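Local coordinates for DMATS type aromatic prenyltransferase (PDB 6ZRY), which probably transfers a dimethylallyl group to C6 of tryptophan, as a DMATS-type aromatic prenyltransferase of the ABBA-barrel fold, at residues H329-L334 / T342-A347. Sequence-based numbering, arbitrary orientation.
With TRP (tryptophan), chain C.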
loop_
_atom_site.group_PDB
_atom_site.type_symbol
_atom_site.label_atom_id
_atom_site.label_comp_id
_atom_site.label_asym_id
_atom_site.label_seq_id
_atom_site.Cartn_x
_atom_site.Cartn_y
_atom_site.Cartn_z
ATOM N N HIS A 329 -7.436 -2.682 -5.341
ATOM C CA HIS A 329 -7.696 -3.159 -3.969
ATOM C C HIS A 329 -8.799 -2.319 -3.333
ATOM O O HIS A 329 -9.008 -1.152 -3.739
ATOM C CB HIS A 329 -6.464 -3.074 -3.077
ATOM C CG HIS A 329 -5.229 -3.679 -3.621
ATOM N ND1 HIS A 329 -4.837 -4.942 -3.282
ATOM C CD2 HIS A 329 -4.268 -3.187 -4.434
ATOM C CE1 HIS A 329 -3.668 -5.214 -3.876
ATOM N NE2 HIS A 329 -3.310 -4.160 -4.598
ATOM N N VAL A 330 -9.448 -2.877 -2.328
ATOM C CA VAL A 330 -10.264 -2.083 -1.386
ATOM C C VAL A 330 -9.977 -2.607 0.008
ATOM O O VAL A 330 -9.776 -3.840 0.149
ATOM C CB VAL A 330 -11.771 -2.133 -1.733
ATOM C CG1 VAL A 330 -12.321 -3.528 -1.632
ATOM C CG2 VAL A 330 -12.556 -1.162 -0.855
ATOM N N SER A 331 -9.891 -1.717 0.975
ATOM C CA SER A 331 -9.454 -2.073 2.333
ATOM C C SER A 331 -10.384 -1.479 3.379
ATOM O O SER A 331 -10.937 -0.412 3.178
ATOM C CB SER A 331 -7.994 -1.685 2.581
ATOM O OG SER A 331 -7.876 -0.283 2.833
ATOM N N LEU A 332 -10.560 -2.219 4.458
ATOM C CA LEU A 332 -11.266 -1.786 5.663
ATOM C C LEU A 332 -10.246 -1.581 6.771
ATOM O O LEU A 332 -9.449 -2.525 7.001
ATOM C CB LEU A 332 -12.280 -2.851 6.063
ATOM C CG LEU A 332 -13.070 -2.517 7.323
ATOM C CD1 LEU A 332 -13.962 -1.311 7.096
ATOM C CD2 LEU A 332 -13.871 -3.720 7.780
ATOM N N ARG A 333 -10.284 -0.403 7.418
ATOM C CA ARG A 333 -9.375 0.010 8.519
ATOM C C ARG A 333 -10.181 -0.001 9.816
ATOM O O ARG A 333 -11.160 0.692 9.862
ATOM C CB ARG A 333 -8.757 1.399 8.251
ATOM C CG ARG A 333 -8.169 1.571 6.847
ATOM C CD ARG A 333 -7.656 2.964 6.423
ATOM N NE ARG A 333 -8.315 4.139 7.016
ATOM C CZ ARG A 333 -9.250 4.896 6.439
ATOM N NH1 ARG A 333 -9.700 4.626 5.220
ATOM N NH2 ARG A 333 -9.762 5.926 7.099
ATOM N N LEU A 334 -9.748 -0.779 10.821
ATOM C CA LEU A 334 -10.369 -0.860 12.174
ATOM C C LEU A 334 -9.375 -0.382 13.244
ATOM O O LEU A 334 -8.185 -0.793 13.138
ATOM C CB LEU A 334 -10.788 -2.310 12.418
ATOM C CG LEU A 334 -11.651 -2.919 11.318
ATOM C CD1 LEU A 334 -11.809 -4.396 11.521
ATOM C CD2 LEU A 334 -13.006 -2.231 11.244
ATOM N N THR A 342 -10.622 2.370 2.171
ATOM C CA THR A 342 -9.629 2.902 1.202
ATOM C C THR A 342 -9.789 2.198 -0.140
ATOM O O THR A 342 -9.949 1.001 -0.174
ATOM C CB THR A 342 -8.197 2.804 1.731
ATOM O OG1 THR A 342 -8.162 3.450 3.005
ATOM C CG2 THR A 342 -7.195 3.442 0.800
ATOM N N VAL A 343 -9.747 2.968 -1.209
ATOM C CA VAL A 343 -9.895 2.468 -2.592
ATOM C C VAL A 343 -8.574 2.748 -3.289
ATOM O O VAL A 343 -8.087 3.878 -3.188
ATOM C CB VAL A 343 -11.089 3.149 -3.302
ATOM C CG1 VAL A 343 -11.337 2.535 -4.664
ATOM C CG2 VAL A 343 -12.351 3.076 -2.445
ATOM N N TYR A 344 -8.005 1.735 -3.919
ATOM C CA TYR A 344 -6.662 1.796 -4.540
ATOM C C TYR A 344 -6.912 1.864 -6.035
ATOM O O TYR A 344 -7.604 0.952 -6.571
ATOM C CB TYR A 344 -5.809 0.628 -4.057
ATOM C CG TYR A 344 -5.598 0.612 -2.574
ATOM C CD1 TYR A 344 -6.606 0.187 -1.735
ATOM C CD2 TYR A 344 -4.399 1.014 -1.999
ATOM C CE1 TYR A 344 -6.447 0.161 -0.364
ATOM C CE2 TYR A 344 -4.231 1.012 -0.615
ATOM C CZ TYR A 344 -5.253 0.555 0.194
ATOM O OH TYR A 344 -5.158 0.538 1.553
ATOM N N LEU A 345 -6.424 2.924 -6.672
ATOM C CA LEU A 345 -6.697 3.233 -8.092
ATOM C C LEU A 345 -5.402 3.177 -8.917
ATOM O O LEU A 345 -4.410 3.854 -8.563
ATOM C CB LEU A 345 -7.357 4.610 -8.157
ATOM C CG LEU A 345 -8.706 4.722 -7.457
ATOM C CD1 LEU A 345 -9.194 6.174 -7.457
ATOM C CD2 LEU A 345 -9.734 3.829 -8.121
ATOM N N SER A 346 -5.411 2.360 -9.963
ATOM C CA SER A 346 -4.257 2.122 -10.840
ATOM C C SER A 346 -4.077 3.268 -11.845
ATOM O O SER A 346 -5.043 3.724 -12.423
ATOM C CB SER A 346 -4.402 0.815 -11.562
ATOM O OG SER A 346 -4.573 -0.259 -10.647
ATOM N N ALA A 347 -2.842 3.657 -12.092
ATOM C CA ALA A 347 -2.486 4.645 -13.124
ATOM C C ALA A 347 -2.815 4.115 -14.524
ATOM O O ALA A 347 -3.176 4.915 -15.374
ATOM C CB ALA A 347 -1.024 4.986 -12.992
HETATM N N TRP C . 0.727 -4.469 -6.732
HETATM C CA TRP C . 1.227 -5.260 -5.553
HETATM C C TRP C . 0.172 -6.291 -5.146
HETATM O O TRP C . 0.480 -7.199 -4.352
HETATM C CB TRP C . 1.608 -4.338 -4.379
HETATM C CG TRP C . 0.477 -3.541 -3.809
HETATM C CD1 TRP C . -0.013 -2.350 -4.273
HETATM C CD2 TRP C . -0.308 -3.870 -2.647
HETATM N NE1 TRP C . -1.051 -1.925 -3.482
HETATM C CE2 TRP C . -1.248 -2.827 -2.472
HETATM C CE3 TRP C . -0.300 -4.932 -1.730
HETATM C CZ2 TRP C . -2.182 -2.830 -1.433
HETATM C CZ3 TRP C . -1.222 -4.930 -0.704
HETATM C CH2 TRP C . -2.142 -3.890 -0.556
HETATM O OXT TRP C . -0.989 -6.234 -5.609
#
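Ser331 and Thr342 exchange both backbone hydrogen bonds of an antiparallel pair, Ser331 N to Thr342 O and Thr342 N to Ser331 O, each 3.0 Å long. Farther along the hairpin, Tyr344 N donates to His329 O. Side chains add two polar links. Arg333, its chain bent at chi3 (-30°), crosses Thr342 at about a right angle, and its NH1 donates a hydrogen bond to Thr342 OG1 (2.9 Å), which sits at the guanidinium edge, tilted some 25° from its plane; NH1 also has a weak bond to Phe67 O on the neighbouring strand. Ser331 OG and Tyr344 OH are hydrogen-bonded at 3.1 Å, with OG in the plane of the phenol ring at its edge and 3.3 Å from Thr342 CB. Val330 and Val343 form the intervening non-hydrogen-bonded pair, and Val330 turns to the opposite face of the sheet, against Ala246 of helix 236-247.

On the tryptophan side, His329 CB packs 3.5 Å from Tyr344 CD1, and the imidazole directs its edge toward the phenol face, planes at 78°. One imidazole face lies against the bound indole, with CZ2 of the ligand over the ring centre and NE2 of His329 3.2 Å from its CE2. The ligand's OXT sits in the imidazole plane at its edge, while Arg281 and Glu62 bind the same tryptophan. An alanine here would keep the CB contact with Tyr344 but would probably lose the imidazole edge against the phenol and open a gap beside the indole. The hairpin thus closes part of the ABBA barrel between strands 273-278 and 61-68; its hydroxyl bond from Ser331 steadies the phenol that the imidazole edge meets, and so probably helps hold His329 against the indole.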